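Local coordinates for protein DotI (Legionella pneumophila, PDB 3WZ4) that is part of an inner-membrane complex essential for type IVB secretion, represented here by its periplasmic domain, which belongs to the NTF2-like clan, at residues I19-Y29 and V61-A72. Numbering follows the deposited sequence.
Sequences IAAFTYNFVNY and VKAKKLVVSAVA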
loop_
_atom_site.group_PDB
_atom_site.type_symbol
_atom_site.label_atom_id
_atom_site.label_comp_id
_atom_site.label_asym_id
_atom_site.label_seq_id
_atom_site.Cartn_x
_atom_site.Cartn_y
_atom_site.Cartn_z
ATOM N N ILE A 19 -1.753 3.410 3.611
ATOM C CA ILE A 19 -2.772 3.320 4.650
ATOM C C ILE A 19 -3.950 2.455 4.203
ATOM O O ILE A 19 -4.450 1.627 4.966
ATOM C CB ILE A 19 -3.283 4.711 5.061
ATOM C CG1 ILE A 19 -2.127 5.575 5.573
ATOM C CG2 ILE A 19 -4.373 4.593 6.120
ATOM C CD1 ILE A 19 -1.428 5.002 6.790
ATOM N N ALA A 20 -4.387 2.647 2.962
ATOM C CA ALA A 20 -5.505 1.886 2.421
ATOM C C ALA A 20 -5.245 0.384 2.490
ATOM O O ALA A 20 -6.150 -0.400 2.770
ATOM C CB ALA A 20 -5.789 2.314 0.987
ATOM N N ALA A 21 -4.004 -0.011 2.230
ATOM C CA ALA A 21 -3.630 -1.421 2.254
ATOM C C ALA A 21 -3.797 -2.048 3.639
ATOM O O ALA A 21 -3.937 -3.260 3.762
ATOM C CB ALA A 21 -2.201 -1.596 1.762
ATOM N N PHE A 22 -3.782 -1.221 4.679
ATOM C CA PHE A 22 -3.935 -1.723 6.039
ATOM C C PHE A 22 -5.223 -1.225 6.682
ATOM O O PHE A 22 -5.289 -1.026 7.896
ATOM C CB PHE A 22 -2.724 -1.342 6.893
ATOM C CG PHE A 22 -1.473 -2.079 6.516
ATOM C CD1 PHE A 22 -1.195 -3.320 7.065
ATOM C CD2 PHE A 22 -0.583 -1.541 5.603
ATOM C CE1 PHE A 22 -0.047 -4.007 6.718
ATOM C CE2 PHE A 22 0.570 -2.223 5.253
ATOM C CZ PHE A 22 0.837 -3.456 5.812
ATOM N N THR A 23 -6.248 -1.026 5.859
ATOM C CA THR A 23 -7.542 -0.570 6.349
ATOM C C THR A 23 -8.647 -1.491 5.841
ATOM O O THR A 23 -9.236 -1.245 4.792
ATOM C CB THR A 23 -7.827 0.888 5.918
ATOM O OG1 THR A 23 -6.747 1.731 6.336
ATOM C CG2 THR A 23 -9.125 1.394 6.539
ATOM N N TYR A 24 -8.911 -2.559 6.589
ATOM C CA TYR A 24 -9.923 -3.539 6.211
ATOM C C TYR A 24 -10.320 -4.385 7.420
ATOM O O TYR A 24 -9.787 -4.198 8.514
ATOM C CB TYR A 24 -9.404 -4.439 5.089
ATOM C CG TYR A 24 -8.278 -5.359 5.511
ATOM C CD1 TYR A 24 -6.960 -4.922 5.518
ATOM C CD2 TYR A 24 -8.534 -6.666 5.902
ATOM C CE1 TYR A 24 -5.927 -5.763 5.905
ATOM C CE2 TYR A 24 -7.508 -7.513 6.293
ATOM C CZ TYR A 24 -6.210 -7.059 6.292
ATOM O OH TYR A 24 -5.189 -7.901 6.678
ATOM N N ASN A 25 -11.256 -5.309 7.225
ATOM C CA ASN A 25 -11.716 -6.163 8.319
ATOM C C ASN A 25 -12.304 -7.487 7.842
ATOM O O ASN A 25 -12.433 -7.720 6.639
ATOM C CB ASN A 25 -12.728 -5.423 9.200
ATOM C CG ASN A 25 -13.942 -4.953 8.424
ATOM O OD1 ASN A 25 -14.764 -5.759 7.988
ATOM N ND2 ASN A 25 -14.066 -3.639 8.254
ATOM N N PHE A 26 -12.669 -8.344 8.795
ATOM C CA PHE A 26 -13.145 -9.693 8.485
ATOM C C PHE A 26 -14.409 -9.702 7.626
ATOM O O PHE A 26 -14.728 -10.703 6.988
ATOM C CB PHE A 26 -13.340 -10.528 9.765
ATOM C CG PHE A 26 -14.440 -10.033 10.667
ATOM C CD1 PHE A 26 -14.238 -8.946 11.502
ATOM C CD2 PHE A 26 -15.672 -10.668 10.693
ATOM C CE1 PHE A 26 -15.247 -8.493 12.336
ATOM C CE2 PHE A 26 -16.686 -10.221 11.528
ATOM C CZ PHE A 26 -16.472 -9.130 12.350
ATOM N N VAL A 27 -15.117 -8.579 7.593
ATOM C CA VAL A 27 -16.345 -8.492 6.810
ATOM C C VAL A 27 -16.115 -7.941 5.403
ATOM O O VAL A 27 -16.540 -8.547 4.420
ATOM C CB VAL A 27 -17.411 -7.640 7.523
ATOM C CG1 VAL A 27 -18.694 -7.596 6.700
ATOM C CG2 VAL A 27 -17.682 -8.186 8.911
ATOM N N ASN A 28 -15.433 -6.803 5.303
ATOM C CA ASN A 28 -15.330 -6.091 4.027
ATOM C C ASN A 28 -14.073 -6.367 3.197
ATOM O O ASN A 28 -13.862 -5.732 2.166
ATOM C CB ASN A 28 -15.478 -4.578 4.242
ATOM C CG ASN A 28 -14.255 -3.948 4.893
ATOM O OD1 ASN A 28 -13.239 -4.605 5.105
ATOM N ND2 ASN A 28 -14.348 -2.658 5.196
ATOM N N TYR A 29 -13.248 -7.313 3.632
ATOM C CA TYR A 29 -11.932 -7.514 3.017
ATOM C C TYR A 29 -11.945 -7.637 1.489
ATOM O O TYR A 29 -11.050 -7.126 0.820
ATOM C CB TYR A 29 -11.203 -8.706 3.645
ATOM C CG TYR A 29 -11.854 -10.041 3.382
ATOM C CD1 TYR A 29 -12.818 -10.549 4.244
ATOM C CD2 TYR A 29 -11.498 -10.800 2.273
ATOM C CE1 TYR A 29 -13.412 -11.772 4.008
ATOM C CE2 TYR A 29 -12.089 -12.024 2.029
ATOM C CZ TYR A 29 -13.044 -12.505 2.902
ATOM O OH TYR A 29 -13.632 -13.723 2.662
ATOM N N VAL A 61 -7.145 -12.378 10.360
ATOM C CA VAL A 61 -8.177 -11.355 10.433
ATOM C C VAL A 61 -9.559 -11.993 10.380
ATOM O O VAL A 61 -10.437 -11.655 11.172
ATOM C CB VAL A 61 -8.029 -10.323 9.299
ATOM C CG1 VAL A 61 -9.258 -9.436 9.223
ATOM C CG2 VAL A 61 -6.773 -9.488 9.509
ATOM N N LYS A 62 -9.744 -12.923 9.448
ATOM C CA LYS A 62 -11.008 -13.642 9.319
ATOM C C LYS A 62 -11.255 -14.556 10.517
ATOM O O LYS A 62 -12.336 -14.540 11.105
ATOM C CB LYS A 62 -11.045 -14.446 8.014
ATOM C CG LYS A 62 -10.991 -13.582 6.757
ATOM C CD LYS A 62 -10.838 -14.410 5.483
ATOM C CE LYS A 62 -12.137 -15.100 5.097
ATOM N NZ LYS A 62 -12.046 -15.724 3.746
ATOM N N ALA A 63 -10.249 -15.346 10.876
ATOM C CA ALA A 63 -10.375 -16.295 11.979
ATOM C C ALA A 63 -10.702 -15.603 13.301
ATOM O O ALA A 63 -11.604 -16.023 14.024
ATOM C CB ALA A 63 -9.105 -17.124 12.116
ATOM N N LYS A 64 -9.961 -14.544 13.612
ATOM C CA LYS A 64 -10.162 -13.816 14.860
ATOM C C LYS A 64 -11.130 -12.649 14.680
ATOM O O LYS A 64 -11.392 -11.894 15.617
ATOM C CB LYS A 64 -8.822 -13.320 15.410
ATOM C CG LYS A 64 -7.838 -14.435 15.729
ATOM C CD LYS A 64 -6.513 -13.878 16.217
ATOM C CE LYS A 64 -5.531 -14.992 16.526
ATOM N NZ LYS A 64 -4.228 -14.467 17.010
ATOM N N LYS A 65 -11.658 -12.512 13.468
ATOM C CA LYS A 65 -12.636 -11.473 13.163
ATOM C C LYS A 65 -12.184 -10.101 13.656
ATOM O O LYS A 65 -12.800 -9.507 14.544
ATOM C CB LYS A 65 -14.003 -11.843 13.742
ATOM C CG LYS A 65 -14.516 -13.180 13.237
ATOM C CD LYS A 65 -15.970 -13.405 13.600
ATOM C CE LYS A 65 -16.511 -14.641 12.896
ATOM N NZ LYS A 65 -17.972 -14.824 13.115
ATOM N N LEU A 66 -11.107 -9.604 13.059
ATOM C CA LEU A 66 -10.501 -8.347 13.482
ATOM C C LEU A 66 -10.822 -7.193 12.542
ATOM O O LEU A 66 -11.304 -7.389 11.426
ATOM C CB LEU A 66 -8.984 -8.500 13.563
ATOM C CG LEU A 66 -8.457 -9.710 14.332
ATOM C CD1 LEU A 66 -6.978 -9.890 14.055
ATOM C CD2 LEU A 66 -8.728 -9.571 15.824
ATOM N N VAL A 67 -10.541 -5.984 13.012
ATOM C CA VAL A 67 -10.597 -4.799 12.177
ATOM C C VAL A 67 -9.187 -4.241 12.083
ATOM O O VAL A 67 -8.547 -3.982 13.103
ATOM C CB VAL A 67 -11.526 -3.727 12.772
ATOM C CG1 VAL A 67 -11.409 -2.429 11.989
ATOM C CG2 VAL A 67 -12.968 -4.222 12.791
ATOM N N VAL A 68 -8.693 -4.073 10.863
ATOM C CA VAL A 68 -7.345 -3.561 10.664
ATOM C C VAL A 68 -7.352 -2.077 10.317
ATOM O O VAL A 68 -8.128 -1.628 9.475
ATOM C CB VAL A 68 -6.607 -4.335 9.560
ATOM C CG1 VAL A 68 -5.136 -3.953 9.545
ATOM C CG2 VAL A 68 -6.766 -5.830 9.776
ATOM N N SER A 69 -6.485 -1.320 10.980
ATOM C CA SER A 69 -6.328 0.101 10.704
ATOM C C SER A 69 -4.856 0.473 10.786
ATOM O O SER A 69 -4.032 -0.331 11.221
ATOM C CB SER A 69 -7.142 0.939 11.693
ATOM O OG SER A 69 -6.652 0.786 13.015
ATOM N N ALA A 70 -4.527 1.687 10.364
ATOM C CA ALA A 70 -3.143 2.147 10.399
ATOM C C ALA A 70 -3.035 3.664 10.329
ATOM O O ALA A 70 -3.917 4.340 9.802
ATOM C CB ALA A 70 -2.341 1.506 9.274
ATOM N N VAL A 71 -1.942 4.189 10.867
ATOM C CA VAL A 71 -1.657 5.615 10.791
ATOM C C VAL A 71 -0.188 5.807 10.455
ATOM O O VAL A 71 0.651 4.983 10.825
ATOM C CB VAL A 71 -1.969 6.333 12.120
ATOM C CG1 VAL A 71 -3.452 6.223 12.457
ATOM C CG2 VAL A 71 -1.113 5.767 13.244
ATOM N N ALA A 72 0.121 6.889 9.748
ATOM C CA ALA A 72 1.504 7.197 9.402
ATOM C C ALA A 72 2.289 7.607 10.643
ATOM O O ALA A 72 1.857 8.475 11.401
ATOM C CB ALA A 72 1.558 8.295 8.351
HETATM O O HOH W 1 -6.749 2.839 8.755
#
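Asn-25, whose CB packs against CG2 of Val-67 in an antiparallel non-hydrogen-bonded pair, has its OD1 gripped by two backbone amides: Val-27 N lies in the carbonyl plane on a lone pair at 2.9 Å, while Asn-28 N comes from above that plane. The first bond closes an Asx turn, and the second extends it to an Asx motif. In return, Asn-28 OD1 accepts from Asn-25 N. Phe-26 N donates to Leu-66 O (3.1 Å), standing almost on the line of that carbonyl, though the N-H itself is bent at 146°. With CG set between backbone N and carbonyl carbon (chi1 66°), the Phe-26 ring lies over Lys-65, whose CB sits 3.5 Å from the ring centroid; Val-27 CG2 covers the opposite face, and Leu-66 O meets the edge. Lys-65, with positive phi, is the C-prime residue of the Schellman motif ending helix 57-63. From that helix, Lys-62 bends at chi3 (75°) to run across the face of Tyr-29 and donate from NZ to Tyr-29 OH at 2.8 Å. Val-68 CG2 lies over one face of the Tyr-24 ring, 3.7 Å from CZ of Tyr-24, and Val-61 CG2 approaches obliquely. At the far end, Thr-23 OG1 donates to Ile-19 O and accepts from a water that in turn accepts from Ala-70 N. Beside it, CB of Phe-22 rests on CB of Ala-70, and the Phe-22 side chain also packs on Ile-96, Val-98 and Val-136. The weakly bonded strand 24-25, following helix 7-21, lies antiparallel along strand 67-84 at the sheet edge, consistent with the helix-on-sheet architecture of the NTF2-like fold.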